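PDB 6C30: GNAT family acetyltransferase from Mycobacterium smegmatis, which probably transfers an acetyl group from acetyl-CoA to an amino group, as expected of a RimJ-type N-acetyltransferase of the GNAT family. Local coordinates for residues S76-E81 with G85-F90; Y119-S124 with G129-A134; D140-A145 with H149-T154. One frame throughout, in Å; residues are numbered along the deposited sequence.

Contact 1 (S76-E81 with G85-F90); sequences SGLRAE and GRMLPF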
ATOM      1  N   SER A  76       4.634 -16.419 -10.757  1.00 12.74           N
ATOM      2  CA  SER A  76       5.192 -17.542 -10.004  0.53 14.23           C
ATOM      3  C   SER A  76       6.706 -17.658 -10.209  1.00 12.92           C
ATOM      4  O   SER A  76       7.452 -17.893  -9.253  1.00 13.92           O
ATOM      5  CB  SER A  76       4.507 -18.855 -10.395  0.53 14.18           C
ATOM      6  OG  SER A  76       3.230 -18.968  -9.786  0.53 15.40           O
ATOM      7  N   GLY A  77       7.155 -17.479 -11.446  1.00 12.93           N
ATOM      8  CA  GLY A  77       8.580 -17.535 -11.730  1.00 14.25           C
ATOM      9  C   GLY A  77       9.360 -16.444 -11.017  1.00 13.53           C
ATOM     10  O   GLY A  77      10.430 -16.698 -10.461  1.00 13.97           O
ATOM     11  N   LEU A  78       8.839 -15.216 -11.055  1.00 12.63           N
ATOM     12  CA  LEU A  78       9.482 -14.106 -10.347  1.00 14.36           C
ATOM     13  C   LEU A  78       9.570 -14.366  -8.851  1.00 12.41           C
ATOM     14  O   LEU A  78      10.606 -14.150  -8.228  1.00 13.48           O
ATOM     15  CB  LEU A  78       8.725 -12.796 -10.591  1.00 12.68           C
ATOM     16  CG  LEU A  78       8.797 -12.265 -12.024  1.00 13.40           C
ATOM     17  CD1 LEU A  78       7.803 -11.124 -12.230  1.00 13.37           C
ATOM     18  CD2 LEU A  78      10.214 -11.813 -12.364  1.00 16.20           C
ATOM     19  N   ARG A  79       8.469 -14.838  -8.278  1.00 12.52           N
ATOM     20  CA  ARG A  79       8.428 -15.107  -6.852  1.00 14.33           C
ATOM     21  C   ARG A  79       9.326 -16.290  -6.471  1.00 14.14           C
ATOM     22  O   ARG A  79       9.921 -16.286  -5.388  1.00 15.61           O
ATOM     23  CB  ARG A  79       6.979 -15.335  -6.411  1.00 13.40           C
ATOM     24  CG  ARG A  79       6.147 -14.047  -6.501  1.00 15.04           C
ATOM     25  CD  ARG A  79       4.747 -14.198  -5.933  1.00 19.68           C
ATOM     26  NE  ARG A  79       4.798 -14.522  -4.518  1.00 22.40           N
ATOM     27  CZ  ARG A  79       4.792 -13.625  -3.536  1.00 22.75           C
ATOM     28  NH1 ARG A  79       4.724 -12.319  -3.796  1.00 20.85           N
ATOM     29  NH2 ARG A  79       4.855 -14.042  -2.284  1.00 21.12           N
ATOM     30  N   ALA A  80       9.455 -17.272  -7.359  1.00 14.84           N
ATOM     31  CA  ALA A  80      10.371 -18.385  -7.103  1.00 15.83           C
ATOM     32  C   ALA A  80      11.826 -17.908  -7.069  1.00 17.25           C
ATOM     33  O   ALA A  80      12.596 -18.284  -6.182  1.00 17.21           O
ATOM     34  CB  ALA A  80      10.187 -19.461  -8.141  1.00 15.25           C
ATOM     35  N   GLU A  81      12.206 -17.070  -8.029  1.00 14.25           N
ATOM     36  CA  GLU A  81      13.556 -16.513  -8.007  1.00 14.83           C
ATOM     37  C   GLU A  81      13.803 -15.697  -6.744  1.00 15.43           C
ATOM     38  O   GLU A  81      14.903 -15.716  -6.186  1.00 15.88           O
ATOM     39  CB  GLU A  81      13.796 -15.655  -9.244  1.00 14.80           C
ATOM     40  CG  GLU A  81      13.914 -16.447 -10.525  1.00 16.56           C
ATOM     41  CD  GLU A  81      15.036 -17.460 -10.465  1.00 25.82           C
ATOM     42  OE1 GLU A  81      16.207 -17.040 -10.363  1.00 25.07           O
ATOM     43  OE2 GLU A  81      14.746 -18.675 -10.511  1.00 30.49           O
ATOM     44  N   GLY A  85      16.484 -15.847  -3.435  1.00 16.89           N
ATOM     45  CA  GLY A  85      17.324 -14.690  -3.188  1.00 18.87           C
ATOM     46  C   GLY A  85      18.015 -14.126  -4.411  1.00 15.58           C
ATOM     47  O   GLY A  85      18.975 -13.365  -4.279  1.00 18.10           O
ATOM     48  N   ARG A  86      17.523 -14.470  -5.599  1.00 15.68           N
ATOM     49  CA  ARG A  86      18.144 -14.022  -6.836  1.00 15.44           C
ATOM     50  C   ARG A  86      17.476 -12.805  -7.471  1.00 13.72           C
ATOM     51  O   ARG A  86      18.069 -12.163  -8.337  1.00 14.21           O
ATOM     52  CB  ARG A  86      18.171 -15.165  -7.847  1.00 16.76           C
ATOM     53  CG  ARG A  86      19.063 -16.305  -7.387  1.00 18.85           C
ATOM     54  CD  ARG A  86      19.354 -17.288  -8.515  1.00 28.49           C
ATOM     55  NE  ARG A  86      18.205 -18.128  -8.842  1.00 31.29           N
ATOM     56  CZ  ARG A  86      18.041 -19.374  -8.405  1.00 32.08           C
ATOM     57  NH1 ARG A  86      18.953 -19.929  -7.621  1.00 34.25           N
ATOM     58  NH2 ARG A  86      16.967 -20.064  -8.757  1.00 32.15           N
ATOM     59  N   MET A  87      16.243 -12.515  -7.056  1.00 13.48           N
ATOM     60  CA  MET A  87      15.490 -11.376  -7.576  1.00 14.49           C
ATOM     61  C   MET A  87      14.658 -10.755  -6.478  1.00 13.02           C
ATOM     62  O   MET A  87      14.336 -11.412  -5.486  1.00 14.69           O
ATOM     63  CB  MET A  87      14.566 -11.796  -8.719  1.00 12.83           C
ATOM     64  CG  MET A  87      15.263 -12.382  -9.938  1.00 14.94           C
ATOM     65  SD  MET A  87      14.132 -12.740 -11.309  1.00 16.92           S
ATOM     66  CE  MET A  87      13.915 -11.102 -11.984  1.00 17.20           C
ATOM     67  N   LEU A  88      14.306  -9.481  -6.660  1.00 12.06           N
ATOM     68  CA  LEU A  88      13.262  -8.840  -5.853  1.00 12.06           C
ATOM     69  C   LEU A  88      12.312  -8.146  -6.826  1.00 13.57           C
ATOM     70  O   LEU A  88      12.592  -7.051  -7.328  1.00 12.99           O
ATOM     71  CB  LEU A  88      13.820  -7.832  -4.837  1.00 12.92           C
ATOM     72  CG  LEU A  88      14.659  -8.393  -3.678  1.00 13.79           C
ATOM     73  CD1 LEU A  88      16.119  -8.623  -4.060  1.00 14.50           C
ATOM     74  CD2 LEU A  88      14.569  -7.460  -2.474  1.00 15.66           C
ATOM     75  N   PRO A  89      11.184  -8.797  -7.115  1.00 11.76           N
ATOM     76  CA  PRO A  89      10.238  -8.276  -8.107  1.00 11.99           C
ATOM     77  C   PRO A  89       9.141  -7.412  -7.479  1.00 11.41           C
ATOM     78  O   PRO A  89       8.187  -7.932  -6.898  1.00 12.05           O
ATOM     79  CB  PRO A  89       9.660  -9.549  -8.732  1.00 11.82           C
ATOM     80  CG  PRO A  89       9.700 -10.558  -7.598  1.00 13.58           C
ATOM     81  CD  PRO A  89      10.944 -10.219  -6.797  1.00 12.98           C
ATOM     82  N   PHE A  90       9.285  -6.097  -7.593  1.00 11.48           N
ATOM     83  CA  PHE A  90       8.299  -5.171  -7.055  1.00 10.89           C
ATOM     84  C   PHE A  90       7.368  -4.597  -8.109  1.00 11.76           C
ATOM     85  O   PHE A  90       7.694  -4.510  -9.303  1.00 11.84           O
ATOM     86  CB  PHE A  90       8.978  -3.986  -6.355  1.00 11.84           C
ATOM     87  CG  PHE A  90       9.797  -4.348  -5.150  1.00 12.11           C
ATOM     88  CD1 PHE A  90       9.181  -4.554  -3.922  1.00 13.20           C
ATOM     89  CD2 PHE A  90      11.187  -4.414  -5.227  1.00 12.86           C
ATOM     90  CE1 PHE A  90       9.938  -4.855  -2.794  1.00 12.93           C
ATOM     91  CE2 PHE A  90      11.952  -4.721  -4.102  1.00 12.62           C
ATOM     92  CZ  PHE A  90      11.323  -4.945  -2.887  1.00 13.36           C
TER
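Arg86 N reaches back to Glu81 O in the last turn of helix 71-83, a 3.0 Å bond with an N-H...O angle of 160°, just after Gly85 has ended the helix in a Schellman motif with its positive phi. The chain then doubles back alongside the helix it has left, so that Leu78 CA and Pro89 CA stand 6.3 Å apart. Glu81 meets the return through its side chain as well. The Glu81 carboxylate is gripped side-on by the Arg86 guanidinium: NE gives OE1 a 2.7 Å bond and NH2 gives OE2 one of 3.2 Å, both almost straight. Each oxygen lies practically in the guanidinium plane, yet the two flat groups are turned 34° apart, so both syn-side bonds arrive somewhat out of the carboxylate plane. Helix 71-83 leads here into strand 88-94 of the central GNAT sheet, and the apolar part of the contact joins the two. Met87 SD rests against Glu81 CB at 3.6 Å, on the aliphatic stem of the same residue that holds the arginine. A bend at chi3 (79°) turns Met87 CE to Leu78 CD2, 3.8 Å away. Farther along, the Pro89 ring lies against Leu78, with Pro89 CB 3.9 Å from Leu78 CB and CG near Leu78 O. On another side of the helix, Arg79 NH1 hydrogen-bonds Val32 O, while Arg79 also packs on Ala218 of the second subunit.

Contact 2 (Y119-S124 with G129-A134); sequences YWVASS and GIATAA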
ATOM      1  N   TYR A 119      13.120  -1.250 -14.680  1.00 11.74           N
ATOM      2  CA  TYR A 119      11.842  -0.631 -14.347  1.00 12.31           C
ATOM      3  C   TYR A 119      11.052  -0.357 -15.612  1.00 11.62           C
ATOM      4  O   TYR A 119      11.608  -0.258 -16.715  1.00 12.20           O
ATOM      5  CB  TYR A 119      12.063   0.690 -13.576  1.00 11.91           C
ATOM      6  CG  TYR A 119      12.608   1.774 -14.484  1.00 12.65           C
ATOM      7  CD1 TYR A 119      11.764   2.696 -15.097  1.00 14.59           C
ATOM      8  CD2 TYR A 119      13.965   1.837 -14.773  1.00 14.94           C
ATOM      9  CE1 TYR A 119      12.262   3.658 -15.964  1.00 15.02           C
ATOM     10  CE2 TYR A 119      14.473   2.790 -15.638  1.00 15.06           C
ATOM     11  CZ  TYR A 119      13.614   3.691 -16.228  1.00 14.40           C
ATOM     12  OH  TYR A 119      14.131   4.629 -17.087  1.00 16.39           O
ATOM     13  N   TRP A 120       9.748  -0.198 -15.442  1.00 11.00           N
ATOM     14  CA  TRP A 120       8.916   0.414 -16.468  1.00 11.77           C
ATOM     15  C   TRP A 120       7.723   1.056 -15.779  1.00 13.36           C
ATOM     16  O   TRP A 120       7.295   0.621 -14.703  1.00 12.21           O
ATOM     17  CB  TRP A 120       8.482  -0.603 -17.531  1.00 12.93           C
ATOM     18  CG  TRP A 120       7.491  -1.612 -17.044  1.00 12.16           C
ATOM     19  CD1 TRP A 120       7.761  -2.822 -16.459  1.00 13.57           C
ATOM     20  CD2 TRP A 120       6.065  -1.499 -17.092  1.00 11.63           C
ATOM     21  NE1 TRP A 120       6.585  -3.459 -16.146  1.00 13.01           N
ATOM     22  CE2 TRP A 120       5.530  -2.674 -16.523  1.00 12.25           C
ATOM     23  CE3 TRP A 120       5.187  -0.526 -17.575  1.00 12.57           C
ATOM     24  CZ2 TRP A 120       4.158  -2.896 -16.409  1.00 11.90           C
ATOM     25  CZ3 TRP A 120       3.828  -0.747 -17.467  1.00 14.58           C
ATOM     26  CH2 TRP A 120       3.326  -1.925 -16.886  1.00 13.19           C
ATOM     27  N   VAL A 121       7.216   2.119 -16.394  1.00 12.05           N
ATOM     28  CA  VAL A 121       6.068   2.865 -15.888  1.00 11.97           C
ATOM     29  C   VAL A 121       5.067   3.060 -17.024  1.00 13.24           C
ATOM     30  O   VAL A 121       5.462   3.313 -18.161  1.00 13.65           O
ATOM     31  CB  VAL A 121       6.505   4.244 -15.313  1.00 12.93           C
ATOM     32  CG1 VAL A 121       5.293   5.095 -14.935  1.00 16.58           C
ATOM     33  CG2 VAL A 121       7.407   4.064 -14.116  1.00 14.34           C
ATOM     34  N   ALA A 122       3.783   2.941 -16.701  1.00 12.71           N
ATOM     35  CA  ALA A 122       2.700   3.188 -17.650  1.00 12.55           C
ATOM     36  C   ALA A 122       2.912   4.497 -18.411  1.00 13.65           C
ATOM     37  O   ALA A 122       3.236   5.530 -17.814  1.00 14.79           O
ATOM     38  CB  ALA A 122       1.366   3.211 -16.923  1.00 15.07           C
ATOM     39  N   SER A 123       2.719   4.443 -19.728  1.00 14.51           N
ATOM     40  CA  SER A 123       3.052   5.574 -20.602  1.00 15.17           C
ATOM     41  C   SER A 123       2.296   6.855 -20.253  1.00 20.37           C
ATOM     42  O   SER A 123       2.834   7.952 -20.404  1.00 22.21           O
ATOM     43  CB  SER A 123       2.784   5.206 -22.063  1.00 17.93           C
ATOM     44  OG  SER A 123       1.400   5.050 -22.290  1.00 20.12           O
ATOM     45  N   SER A 124       1.064   6.723 -19.777  1.00 17.70           N
ATOM     46  CA  SER A 124       0.266   7.901 -19.434  1.00 20.60           C
ATOM     47  C   SER A 124       0.770   8.574 -18.162  1.00 25.47           C
ATOM     48  O   SER A 124       0.311   9.662 -17.802  1.00 27.72           O
ATOM     49  CB  SER A 124      -1.203   7.522 -19.266  1.00 23.18           C
ATOM     50  OG  SER A 124      -1.379   6.640 -18.177  1.00 26.75           O
ATOM     51  N   GLY A 129       8.224  11.843 -12.389  1.00 20.90           N
ATOM     52  CA  GLY A 129       8.977  11.496 -11.196  1.00 18.84           C
ATOM     53  C   GLY A 129       8.686  10.124 -10.606  1.00 14.89           C
ATOM     54  O   GLY A 129       9.224   9.770  -9.552  1.00 16.94           O
ATOM     55  N   ILE A 130       7.830   9.344 -11.267  1.00 16.17           N
ATOM     56  CA  ILE A 130       7.500   8.031 -10.714  1.00 15.25           C
ATOM     57  C   ILE A 130       8.679   7.066 -10.870  1.00 13.64           C
ATOM     58  O   ILE A 130       9.055   6.382  -9.917  1.00 13.84           O
ATOM     59  CB  ILE A 130       6.230   7.450 -11.354  1.00 13.78           C
ATOM     60  CG1 ILE A 130       5.015   8.321 -11.004  1.00 16.41           C
ATOM     61  CG2 ILE A 130       6.008   6.012 -10.894  1.00 13.90           C
ATOM     62  CD1 ILE A 130       3.741   7.918 -11.728  1.00 16.91           C
ATOM     63  N   ALA A 131       9.293   7.049 -12.046  1.00 13.65           N
ATOM     64  CA  ALA A 131      10.430   6.153 -12.259  1.00 14.06           C
ATOM     65  C   ALA A 131      11.632   6.534 -11.403  1.00 14.47           C
ATOM     66  O   ALA A 131      12.283   5.670 -10.838  1.00 14.43           O
ATOM     67  CB  ALA A 131      10.817   6.119 -13.717  1.00 14.03           C
ATOM     68  N   THR A 132      11.922   7.830 -11.289  1.00 14.57           N
ATOM     69  CA  THR A 132      13.050   8.232 -10.450  1.00 15.30           C
ATOM     70  C   THR A 132      12.787   7.877  -8.986  1.00 13.63           C
ATOM     71  O   THR A 132      13.686   7.405  -8.299  1.00 14.08           O
ATOM     72  CB  THR A 132      13.366   9.729 -10.581  1.00 15.50           C
ATOM     73  OG1 THR A 132      12.180  10.491 -10.323  1.00 17.27           O
ATOM     74  CG2 THR A 132      13.889  10.046 -11.976  1.00 16.64           C
ATOM     75  N   ALA A 133      11.551   8.052  -8.528  1.00 14.38           N
ATOM     76  CA  ALA A 133      11.210   7.663  -7.164  1.00 13.86           C
ATOM     77  C   ALA A 133      11.336   6.159  -6.946  1.00 13.39           C
ATOM     78  O   ALA A 133      11.833   5.714  -5.910  1.00 14.86           O
ATOM     79  CB  ALA A 133       9.799   8.123  -6.810  1.00 15.17           C
ATOM     80  N   ALA A 134      10.881   5.384  -7.926  1.00 13.71           N
ATOM     81  CA  ALA A 134      10.962   3.930  -7.828  1.00 14.88           C
ATOM     82  C   ALA A 134      12.412   3.455  -7.769  1.00 13.65           C
ATOM     83  O   ALA A 134      12.768   2.606  -6.945  1.00 14.12           O
ATOM     84  CB  ALA A 134      10.235   3.277  -8.996  1.00 15.53           C
TER
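The beta-alpha-beta unit of the GNAT fold, strand 114-121, helix 130-143 and strand 150-155, makes its first turn here, where Tyr119 and Val121 at the end of the strand meet Ile130 and Ala131 in the first turn of the helix. In GNAT enzymes this strand-to-helix passage commonly forms the pyrophosphate-binding loop for acetyl-CoA, and the glycine-rich run up to Gly129 is consistent with that role; the present model is the apo form. The short axes of strand and helix run roughly antiparallel, at 149°, and approach to 8.8 Å. No hydrogen bond crosses between the segments: the join is apolar. Ala131 CA lies 6.6 Å from Val121 CA, and Ala131 turns its methyl to the strand, where it touches both Tyr119 and Val121. Val121 points CG1 away from its backbone N (chi1 173°), which leaves CG2 to do the touching, 4.0 Å from Ala131 CB and at the same distance from Ile130 CG2. Val121 and Ile130 also both pack on Ile92 of strand 88-94. Gly129 occupies the N-cap position, and its O accepts from Ala133 N. The far end of Tyr119 is held by Ser162 OG, hydrogen-bonded to the phenol OH, while the ring also touches Val165 of helix 160-169. Ala131 CB comes to the ring obliquely, 3.6 Å from Tyr119 CE1 and 3.8 Å from CD1.

Contact 3 (D140-A145 with H149-T154); sequences DHCFTA and HRIEAT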
ATOM      1  N   ASP A 140      17.713   2.473  -2.137  1.00 14.92           N
ATOM      2  CA  ASP A 140      17.771   2.546  -0.684  1.00 17.45           C
ATOM      3  C   ASP A 140      17.558   1.166  -0.075  1.00 17.53           C
ATOM      4  O   ASP A 140      18.283   0.745   0.825  1.00 16.06           O
ATOM      5  CB  ASP A 140      16.736   3.534  -0.150  1.00 17.27           C
ATOM      6  CG  ASP A 140      16.870   3.755   1.340  1.00 25.64           C
ATOM      7  OD1 ASP A 140      17.800   4.488   1.743  1.00 29.70           O
ATOM      8  OD2 ASP A 140      16.053   3.197   2.103  1.00 31.59           O
ATOM      9  N   HIS A 141      16.571   0.448  -0.596  1.00 14.98           N
ATOM     10  CA  HIS A 141      16.283  -0.891  -0.114  1.00 13.89           C
ATOM     11  C   HIS A 141      17.453  -1.851  -0.353  1.00 14.92           C
ATOM     12  O   HIS A 141      17.819  -2.634   0.522  1.00 16.20           O
ATOM     13  CB  HIS A 141      15.017  -1.420  -0.787  1.00 14.05           C
ATOM     14  CG  HIS A 141      14.485  -2.663  -0.158  1.00 14.38           C
ATOM     15  ND1 HIS A 141      13.954  -2.678   1.112  1.00 17.13           N
ATOM     16  CD2 HIS A 141      14.408  -3.936  -0.616  1.00 14.82           C
ATOM     17  CE1 HIS A 141      13.566  -3.904   1.410  1.00 16.83           C
ATOM     18  NE2 HIS A 141      13.826  -4.687   0.376  1.00 15.70           N
ATOM     19  N   CYS A 142      18.037  -1.789  -1.544  1.00 13.23           N
ATOM     20  CA  CYS A 142      19.148  -2.675  -1.885  1.00 15.36           C
ATOM     21  C   CYS A 142      20.378  -2.437  -1.021  1.00 15.13           C
ATOM     22  O   CYS A 142      21.061  -3.385  -0.642  1.00 15.81           O
ATOM     23  CB  CYS A 142      19.521  -2.512  -3.357  1.00 13.31           C
ATOM     24  SG  CYS A 142      18.366  -3.339  -4.479  1.00 16.05           S
ATOM     25  N   PHE A 143      20.658  -1.173  -0.725  1.00 16.04           N
ATOM     26  CA  PHE A 143      21.877  -0.825   0.005  1.00 16.29           C
ATOM     27  C   PHE A 143      21.682  -0.928   1.518  1.00 19.14           C
ATOM     28  O   PHE A 143      22.640  -0.772   2.281  1.00 21.36           O
ATOM     29  CB  PHE A 143      22.347   0.582  -0.384  1.00 16.49           C
ATOM     30  CG  PHE A 143      22.892   0.680  -1.790  1.00 16.14           C
ATOM     31  CD1 PHE A 143      23.525  -0.396  -2.387  1.00 16.90           C
ATOM     32  CD2 PHE A 143      22.764   1.856  -2.510  1.00 18.63           C
ATOM     33  CE1 PHE A 143      24.023  -0.292  -3.687  1.00 17.42           C
ATOM     34  CE2 PHE A 143      23.258   1.964  -3.806  1.00 18.62           C
ATOM     35  CZ  PHE A 143      23.893   0.890  -4.387  1.00 16.57           C
ATOM     36  N   THR A 144      20.455  -1.208   1.953  1.00 16.72           N
ATOM     37  CA  THR A 144      20.190  -1.437   3.372  1.00 17.22           C
ATOM     38  C   THR A 144      19.740  -2.881   3.601  1.00 16.80           C
ATOM     39  O   THR A 144      20.562  -3.752   3.907  1.00 19.55           O
ATOM     40  CB  THR A 144      19.141  -0.444   3.935  1.00 19.42           C
ATOM     41  OG1 THR A 144      17.930  -0.501   3.165  1.00 19.70           O
ATOM     42  CG2 THR A 144      19.683   0.976   3.893  1.00 18.47           C
ATOM     43  N   ALA A 145      18.449  -3.142   3.408  1.00 16.57           N
ATOM     44  CA  ALA A 145      17.856  -4.449   3.692  1.00 18.65           C
ATOM     45  C   ALA A 145      18.470  -5.623   2.921  1.00 17.83           C
ATOM     46  O   ALA A 145      18.610  -6.717   3.474  1.00 21.00           O
ATOM     47  CB  ALA A 145      16.355  -4.393   3.425  1.00 17.48           C
ATOM     48  N   HIS A 149      26.172  -3.973  -2.197  1.00 14.63           N
ATOM     49  CA  HIS A 149      27.206  -2.954  -2.347  1.00 15.01           C
ATOM     50  C   HIS A 149      27.100  -2.165  -3.658  1.00 15.20           C
ATOM     51  O   HIS A 149      27.571  -1.038  -3.751  1.00 15.48           O
ATOM     52  CB  HIS A 149      28.590  -3.610  -2.249  1.00 16.52           C
ATOM     53  CG  HIS A 149      29.722  -2.665  -2.505  1.00 17.24           C
ATOM     54  ND1 HIS A 149      30.434  -2.657  -3.685  1.00 15.56           N
ATOM     55  CD2 HIS A 149      30.247  -1.676  -1.742  1.00 19.12           C
ATOM     56  CE1 HIS A 149      31.358  -1.713  -3.633  1.00 17.67           C
ATOM     57  NE2 HIS A 149      31.263  -1.101  -2.464  1.00 18.56           N
ATOM     58  N   ARG A 150      26.456  -2.754  -4.659  1.00 15.34           N
ATOM     59  CA  ARG A 150      26.442  -2.177  -5.996  1.00 13.61           C
ATOM     60  C   ARG A 150      25.142  -2.523  -6.709  1.00 14.63           C
ATOM     61  O   ARG A 150      24.642  -3.640  -6.582  1.00 14.08           O
ATOM     62  CB  ARG A 150      27.653  -2.686  -6.785  1.00 14.88           C
ATOM     63  CG  ARG A 150      27.767  -2.218  -8.225  1.00 15.32           C
ATOM     64  CD  ARG A 150      29.109  -2.661  -8.842  1.00 15.00           C
ATOM     65  NE  ARG A 150      29.199  -2.261 -10.244  1.00 15.63           N
ATOM     66  CZ  ARG A 150      28.601  -2.905 -11.239  1.00 13.23           C
ATOM     67  NH1 ARG A 150      27.888  -3.998 -10.985  1.00 14.58           N
ATOM     68  NH2 ARG A 150      28.721  -2.463 -12.484  1.00 14.14           N
ATOM     69  N   ILE A 151      24.601  -1.558  -7.442  1.00 12.33           N
ATOM     70  CA  ILE A 151      23.479  -1.796  -8.340  1.00 13.29           C
ATOM     71  C   ILE A 151      23.825  -1.251  -9.721  1.00 12.85           C
ATOM     72  O   ILE A 151      24.340  -0.131  -9.854  1.00 14.42           O
ATOM     73  CB  ILE A 151      22.188  -1.145  -7.814  1.00 13.32           C
ATOM     74  CG1 ILE A 151      21.742  -1.819  -6.507  1.00 13.00           C
ATOM     75  CG2 ILE A 151      21.074  -1.204  -8.856  1.00 14.25           C
ATOM     76  CD1 ILE A 151      21.375  -3.287  -6.651  1.00 15.44           C
ATOM     77  N   GLU A 152      23.567  -2.049 -10.755  1.00 12.33           N
ATOM     78  CA  GLU A 152      23.802  -1.622 -12.124  1.00 12.26           C
ATOM     79  C   GLU A 152      22.517  -1.671 -12.935  1.00 12.68           C
ATOM     80  O   GLU A 152      21.524  -2.260 -12.499  1.00 12.40           O
ATOM     81  CB  GLU A 152      24.860  -2.502 -12.793  1.00 12.48           C
ATOM     82  CG  GLU A 152      24.398  -3.943 -12.976  1.00 13.23           C
ATOM     83  CD  GLU A 152      25.445  -4.844 -13.603  1.00 13.68           C
ATOM     84  OE1 GLU A 152      25.056  -5.886 -14.165  1.00 16.82           O
ATOM     85  OE2 GLU A 152      26.659  -4.535 -13.532  1.00 15.01           O
ATOM     86  N   ALA A 153      22.544  -1.043 -14.102  1.00 12.31           N
ATOM     87  CA  ALA A 153      21.422  -1.099 -15.041  1.00 12.17           C
ATOM     88  C   ALA A 153      21.956  -1.033 -16.455  1.00 12.54           C
ATOM     89  O   ALA A 153      23.073  -0.547 -16.692  1.00 12.78           O
ATOM     90  CB  ALA A 153      20.432   0.036 -14.800  1.00 13.32           C
ATOM     91  N   THR A 154      21.179  -1.556 -17.399  1.00 12.84           N
ATOM     92  CA  THR A 154      21.551  -1.481 -18.806  1.00 12.89           C
ATOM     93  C   THR A 154      20.473  -0.731 -19.579  1.00 13.43           C
ATOM     94  O   THR A 154      19.273  -0.832 -19.279  1.00 16.23           O
ATOM     95  CB  THR A 154      21.791  -2.882 -19.419  1.00 13.54           C
ATOM     96  OG1 THR A 154      20.650  -3.714 -19.171  1.00 15.85           O
ATOM     97  CG2 THR A 154      23.014  -3.521 -18.789  1.00 14.70           C
TER
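Cys142 and Ile151 make the apolar heart of this contact, at the end of helix 130-143 and the start of strand 150-155. Both residues are buried. Ile151 CD1 comes within 3.7 Å of Cys142 SG, and Ile151 CG1 lies 3.9 Å from Cys142 CB. The isoleucine chain is folded at chi2 (-63°), and Ile151 CG1 also stands 3.9 Å from Phe143 CE1, so the one branch meets both helix residues.

Phe143 adds contacts with the backbone. The ring turns its CE1 corner to the start of the strand, with Phe143 CE1 3.6 Å from Arg150 N, which lies at the ring edge, near its plane; His149 C is equally close to CE1 but approaches obliquely. No hydrogen bond is formed across the two segments.

Polar bonds stay within each segment or lead outward. Thr144 OG1 donates to Asp140 O over 2.7 Å, tying Thr144 back to the end of the helix. On the strand, Arg150 grips Glu152 end-on: NH1, at 2.9 Å, comes to OE2 from above the carboxylate plane, whereas NH2 takes the anti lone pair of the same oxygen. Arg150 NH2 is shared with Glu174 in a second salt bridge, and His149 NE2 bonds to Glu198.

This is the closing half of the beta-alpha-beta crossover, where the chain leaves the helix for a strand parallel to 114-121. Ile151 carries the packing on to Ala115 and Ile117 of that strand, while strand 186-196 flanks 150-155 antiparallel on its other side, with Arg150 touching Ala194.

Contacts 2 and 3 share helix 130-143 and lie near its two ends, one where strand 114-121 hands over to it and one where it gives way to strand 150-155; those strands are neighbours in the sheet. Both are partly buried; no hydrogen bond or salt bridge crosses between their segments, and packing holds them. Contact 1 lies at the surface and adds a salt bridge and a backbone hydrogen bond to its apolar packing. It reaches the same sheet through strand 88-94. Contacts 1 and 3 touch, with His141 CD2 4.0 Å from both Phe90 CZ and Leu88 CD2, whereas contact 2 stays about 7 Å from either at the nearest atoms.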